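Local coordinates for protein 3-dehydroshikimate dehydratase (Pseudomonas putida, PDB 5HMQ) that converts 3-dehydroshikimate to protocatechuate, releasing water, with the help of a divalent metal cation held in its N-terminal barrel domain, at residues E18-I23 with R49-D54; G43-V48 with F87-E92. One frame throughout, in Å; residues are numbered along the deposited sequence.

Interaction 1 (E18-I23 with R49-D54); sequences EKLEAI and RQMCAD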
# COMPACT_ATOMS: atom_id res chain seq x y z
N GLU C 18 -1.87 -15.79 -10.68
CA GLU C 18 -0.87 -14.79 -10.33
C GLU C 18 -0.10 -15.20 -9.08
O GLU C 18 1.12 -15.02 -9.01
CB GLU C 18 -1.54 -13.43 -10.14
CG GLU C 18 -1.89 -12.72 -11.44
CD GLU C 18 -2.91 -11.62 -11.25
OE1 GLU C 18 -3.34 -11.38 -10.09
OE2 GLU C 18 -3.30 -10.98 -12.25
N LYS C 19 -0.80 -15.73 -8.08
CA LYS C 19 -0.13 -16.18 -6.86
C LYS C 19 0.83 -17.33 -7.15
O LYS C 19 1.99 -17.30 -6.72
CB LYS C 19 -1.16 -16.61 -5.81
CG LYS C 19 -2.02 -15.47 -5.27
CD LYS C 19 -2.97 -15.97 -4.19
CE LYS C 19 -3.86 -14.84 -3.68
NZ LYS C 19 -4.70 -15.25 -2.51
N LEU C 20 0.37 -18.33 -7.91
CA LEU C 20 1.21 -19.49 -8.17
C LEU C 20 2.45 -19.12 -8.97
O LEU C 20 3.54 -19.65 -8.71
CB LEU C 20 0.41 -20.57 -8.92
CG LEU C 20 -0.79 -21.16 -8.19
CD1 LEU C 20 -1.55 -22.10 -9.12
CD2 LEU C 20 -0.35 -21.89 -6.93
N GLU C 21 2.32 -18.20 -9.94
CA GLU C 21 3.50 -17.76 -10.68
C GLU C 21 4.46 -16.99 -9.79
O GLU C 21 5.67 -17.19 -9.86
CB GLU C 21 3.10 -16.94 -11.90
CG GLU C 21 2.45 -17.77 -12.99
CD GLU C 21 1.87 -16.91 -14.11
OE1 GLU C 21 2.12 -15.69 -14.10
OE2 GLU C 21 1.23 -17.46 -15.01
N ALA C 22 3.93 -16.11 -8.94
CA ALA C 22 4.80 -15.37 -8.02
C ALA C 22 5.49 -16.31 -7.04
O ALA C 22 6.68 -16.14 -6.73
CB ALA C 22 3.99 -14.31 -7.27
N ILE C 23 4.76 -17.31 -6.53
CA ILE C 23 5.35 -18.26 -5.59
C ILE C 23 6.50 -19.02 -6.24
O ILE C 23 7.58 -19.17 -5.65
CB ILE C 23 4.26 -19.23 -5.07
CG1 ILE C 23 3.28 -18.49 -4.16
CG2 ILE C 23 4.89 -20.40 -4.34
CD1 ILE C 23 2.03 -19.27 -3.84
N ARG C 49 -3.66 -28.23 -10.57
CA ARG C 49 -2.58 -29.21 -10.53
C ARG C 49 -1.65 -29.06 -11.73
O ARG C 49 -0.43 -29.19 -11.59
CB ARG C 49 -3.17 -30.62 -10.48
CG ARG C 49 -2.13 -31.73 -10.48
CD ARG C 49 -2.79 -33.10 -10.44
NE ARG C 49 -1.82 -34.15 -10.14
CZ ARG C 49 -2.15 -35.42 -9.95
NH1 ARG C 49 -3.42 -35.81 -10.02
NH2 ARG C 49 -1.20 -36.31 -9.68
N GLN C 50 -2.21 -28.78 -12.90
CA GLN C 50 -1.38 -28.63 -14.09
C GLN C 50 -0.52 -27.37 -14.00
O GLN C 50 0.66 -27.40 -14.40
CB GLN C 50 -2.25 -28.59 -15.35
CG GLN C 50 -1.47 -28.65 -16.64
CD GLN C 50 -0.68 -29.93 -16.78
OE1 GLN C 50 -1.23 -31.03 -16.68
NE2 GLN C 50 0.63 -29.81 -17.00
N MSE C 51 -1.07 -26.28 -13.50
CA MSE C 51 -0.31 -25.04 -13.34
C MSE C 51 0.89 -25.23 -12.42
O MSE C 51 1.99 -24.76 -12.72
CB MSE C 51 -1.20 -23.91 -12.80
CG MSE C 51 -2.17 -23.33 -13.82
SE MSE C 51 -2.99 -21.65 -13.22
CE MSE C 51 -4.11 -22.34 -11.78
N CYS C 52 0.69 -25.93 -11.31
CA CYS C 52 1.78 -26.16 -10.37
C CYS C 52 2.85 -27.07 -10.96
O CYS C 52 4.05 -26.85 -10.74
CB CYS C 52 1.25 -26.74 -9.06
SG CYS C 52 0.18 -25.62 -8.13
N ALA C 53 2.44 -28.10 -11.71
CA ALA C 53 3.41 -28.96 -12.37
C ALA C 53 4.20 -28.19 -13.42
O ALA C 53 5.42 -28.37 -13.54
CB ALA C 53 2.70 -30.16 -12.99
N ASP C 54 3.52 -27.35 -14.20
CA ASP C 54 4.21 -26.55 -15.21
C ASP C 54 5.17 -25.55 -14.58
O ASP C 54 6.23 -25.26 -15.14
CB ASP C 54 3.19 -25.83 -16.09
CG ASP C 54 2.37 -26.80 -16.94
OD1 ASP C 54 2.78 -27.97 -17.05
OD2 ASP C 54 1.33 -26.38 -17.48
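Leu20 reaches across to Met51, present as selenomethionine, and Cys52, joining two neighbouring outer helices of the xylose isomerase-like TIM barrel, 16-25 and 45-55. Strand 30-34 and the short helix 35-40 lie between them in the chain; the strand backs the contact, because Leu20 rests on Val31. The backbones stay well apart, with the CA atoms of Leu20 and Cys52 7.0 Å from each other, so the gap is bridged by side chains alone.

The contact across the helices is entirely apolar. The leucine fork does most of the work: Leu20 CD1 lies 3.7 Å from CE of Met51, and the two side chains cross at about a right angle. With CG anti to its own carbonyl carbon, the selenomethionine first extends and then bends at its last torsion (chi3 -69°), which swings the terminal methyl over to the leucine. Leu55, one turn further along from Met51, packs on Leu20 as well, while Tyr41 touches Met51 from the loop before the helix.

Polar interactions stay on the flanks. Lys19 takes no part in the contact; its NZ forms a salt bridge with Asp37 and hydrogen bonds to the carbonyl oxygens of Thr9 and Leu12. On helix 45-55, Gln50 NE2 donates to Asp54 OD1 at 2.8 Å, one turn on; the acceptor lies nearly in the amide plane, whereas the carboxylate is met from above its own plane.

The sulfur of Cys52 completes the apolar cluster by sitting against both prongs of the leucine, with SG 4.0 Å from CD1 and likewise 4.0 Å from CD2 of Leu20.

Interaction 2 (G43-V48 with F87-E92); sequences GSPRQV and FDLMQE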
# COMPACT_ATOMS: atom_id res chain seq x y z
N GLY C 43 -11.18 -21.87 -13.19
CA GLY C 43 -10.76 -23.14 -13.73
C GLY C 43 -11.04 -24.29 -12.78
O GLY C 43 -11.68 -24.15 -11.73
N SER C 44 -10.54 -25.46 -13.16
CA SER C 44 -10.78 -26.70 -12.45
C SER C 44 -9.67 -27.00 -11.46
O SER C 44 -8.54 -26.52 -11.60
CB SER C 44 -10.91 -27.85 -13.46
OG SER C 44 -10.43 -29.06 -12.92
N PRO C 45 -9.96 -27.80 -10.42
CA PRO C 45 -8.89 -28.25 -9.52
C PRO C 45 -7.76 -28.97 -10.23
O PRO C 45 -6.61 -28.89 -9.80
CB PRO C 45 -9.62 -29.17 -8.53
CG PRO C 45 -11.04 -28.78 -8.61
CD PRO C 45 -11.30 -28.21 -9.97
N ARG C 46 -8.07 -29.69 -11.31
CA ARG C 46 -7.01 -30.36 -12.06
C ARG C 46 -6.19 -29.35 -12.86
O ARG C 46 -4.98 -29.54 -13.03
CB ARG C 46 -7.62 -31.41 -12.97
CG ARG C 46 -6.62 -32.09 -13.87
CD ARG C 46 -7.27 -33.18 -14.67
NE ARG C 46 -6.32 -34.18 -15.09
CZ ARG C 46 -6.09 -34.46 -16.38
NH1 ARG C 46 -6.76 -33.83 -17.35
NH2 ARG C 46 -5.18 -35.39 -16.70
N GLN C 47 -6.82 -28.28 -13.35
CA GLN C 47 -6.06 -27.22 -13.99
C GLN C 47 -5.12 -26.54 -13.00
O GLN C 47 -4.04 -26.08 -13.40
CB GLN C 47 -7.02 -26.21 -14.63
CG GLN C 47 -7.74 -26.76 -15.85
CD GLN C 47 -8.76 -25.79 -16.42
OE1 GLN C 47 -9.74 -25.45 -15.76
NE2 GLN C 47 -8.53 -25.36 -17.65
N VAL C 48 -5.50 -26.46 -11.73
CA VAL C 48 -4.57 -25.97 -10.71
C VAL C 48 -3.38 -26.92 -10.59
O VAL C 48 -2.23 -26.49 -10.52
CB VAL C 48 -5.28 -25.79 -9.36
CG1 VAL C 48 -4.29 -25.35 -8.29
CG2 VAL C 48 -6.40 -24.77 -9.49
N PHE C 87 -11.47 -34.89 0.28
CA PHE C 87 -10.59 -35.93 -0.26
C PHE C 87 -10.68 -35.99 -1.78
O PHE C 87 -9.65 -36.05 -2.46
CB PHE C 87 -10.95 -37.29 0.35
CG PHE C 87 -10.69 -37.38 1.83
CD1 PHE C 87 -9.77 -36.54 2.45
CD2 PHE C 87 -11.37 -38.30 2.61
CE1 PHE C 87 -9.54 -36.63 3.81
CE2 PHE C 87 -11.14 -38.40 3.97
CZ PHE C 87 -10.22 -37.56 4.57
N ASP C 88 -11.90 -35.97 -2.32
CA ASP C 88 -12.06 -35.93 -3.78
C ASP C 88 -11.33 -34.73 -4.37
O ASP C 88 -10.67 -34.85 -5.41
CB ASP C 88 -13.55 -35.88 -4.16
CG ASP C 88 -14.29 -37.14 -3.78
OD1 ASP C 88 -13.65 -38.21 -3.65
OD2 ASP C 88 -15.53 -37.07 -3.63
N LEU C 89 -11.45 -33.57 -3.72
CA LEU C 89 -10.82 -32.36 -4.24
C LEU C 89 -9.30 -32.47 -4.22
O LEU C 89 -8.63 -32.05 -5.17
CB LEU C 89 -11.29 -31.16 -3.41
CG LEU C 89 -10.89 -29.75 -3.84
CD1 LEU C 89 -11.42 -29.49 -5.23
CD2 LEU C 89 -11.46 -28.75 -2.86
N MSE C 90 -8.74 -33.06 -3.17
CA MSE C 90 -7.30 -33.19 -3.02
C MSE C 90 -6.69 -34.09 -4.08
O MSE C 90 -5.60 -33.82 -4.58
CB MSE C 90 -6.96 -33.72 -1.63
CG MSE C 90 -7.34 -32.77 -0.51
SE MSE C 90 -7.53 -33.69 1.19
CE MSE C 90 -5.69 -34.30 1.40
N GLN C 91 -7.39 -35.18 -4.42
CA GLN C 91 -6.88 -36.08 -5.44
C GLN C 91 -6.90 -35.43 -6.82
O GLN C 91 -6.06 -35.75 -7.67
CB GLN C 91 -7.66 -37.39 -5.42
CG GLN C 91 -7.17 -38.33 -4.33
CD GLN C 91 -8.02 -39.56 -4.16
OE1 GLN C 91 -9.16 -39.61 -4.62
NE2 GLN C 91 -7.48 -40.57 -3.49
N GLU C 92 -7.83 -34.51 -7.07
CA GLU C 92 -7.76 -33.75 -8.32
C GLU C 92 -6.65 -32.70 -8.28
O GLU C 92 -6.09 -32.36 -9.32
CB GLU C 92 -9.10 -33.08 -8.62
CG GLU C 92 -10.25 -34.05 -8.80
CD GLU C 92 -10.25 -34.65 -10.20
OE1 GLU C 92 -9.59 -34.07 -11.09
OE2 GLU C 92 -10.92 -35.69 -10.40
O HOH W 1 -10.73 -31.20 -11.28
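Leu89 and Glu92 meet Pro45 and Arg46 where the first turn of helix 45-55 leans on the last turns of helix 76-93, two successive outer helices of the TIM barrel. Asp88, ahead of the contact, forms a salt bridge with NH2 of Arg129.

Next along the helix, Leu89 CD1 comes within 3.5 Å of CG of Pro45, the side chains crossing at about a right angle. Chi1 (-174°) sets CG of Leu89 anti to the backbone N, and chi2 near 60° then turns CD1 to the proline ring; the same residue also packs on Leu38 and on Phe62 of strand 58-66. Gln91 OE1 accepts a hydrogen bond from the same NH2 of Arg129.

Glu92 closes the contact at the surface. Glu92 CB lies 3.9 Å from CB of Pro45, and Glu92 O receives a CA-H...O contact from Arg46 (CA to O 3.5 Å, 148° at the hydrogen). A bend at chi2 folds the carboxylate back beside CB of Arg46, although the charged groups themselves do not touch. One water links this carboxylate to the helix N-cap: it donates to Glu92 OE1 at 3.1 Å and lies 2.7 Å from Ser44 OG.

Overall arrangement
From the N terminus, helix 16-25 is followed by strand 30-34, the short helix 35-40 and then helix 45-55, where interaction 1 closes its loop of 25 residues. Before that second partner is reached, the chain has already passed 43-48, the start of interaction 2, whose loop runs on through strand 58-66 to helix 76-93. The two contacts therefore cross rather than nest. Their centres lie about 14 Å apart, and both contacts use helix 45-55, its first turn facing 87-92 and its later turns facing 18-23. Arg49 packs on Gln91 and Glu92, bringing the two contacts together. Helices 16-25, 45-55 and 76-93 of the barrel's outer layer are thus tied side by side, away from its metal site.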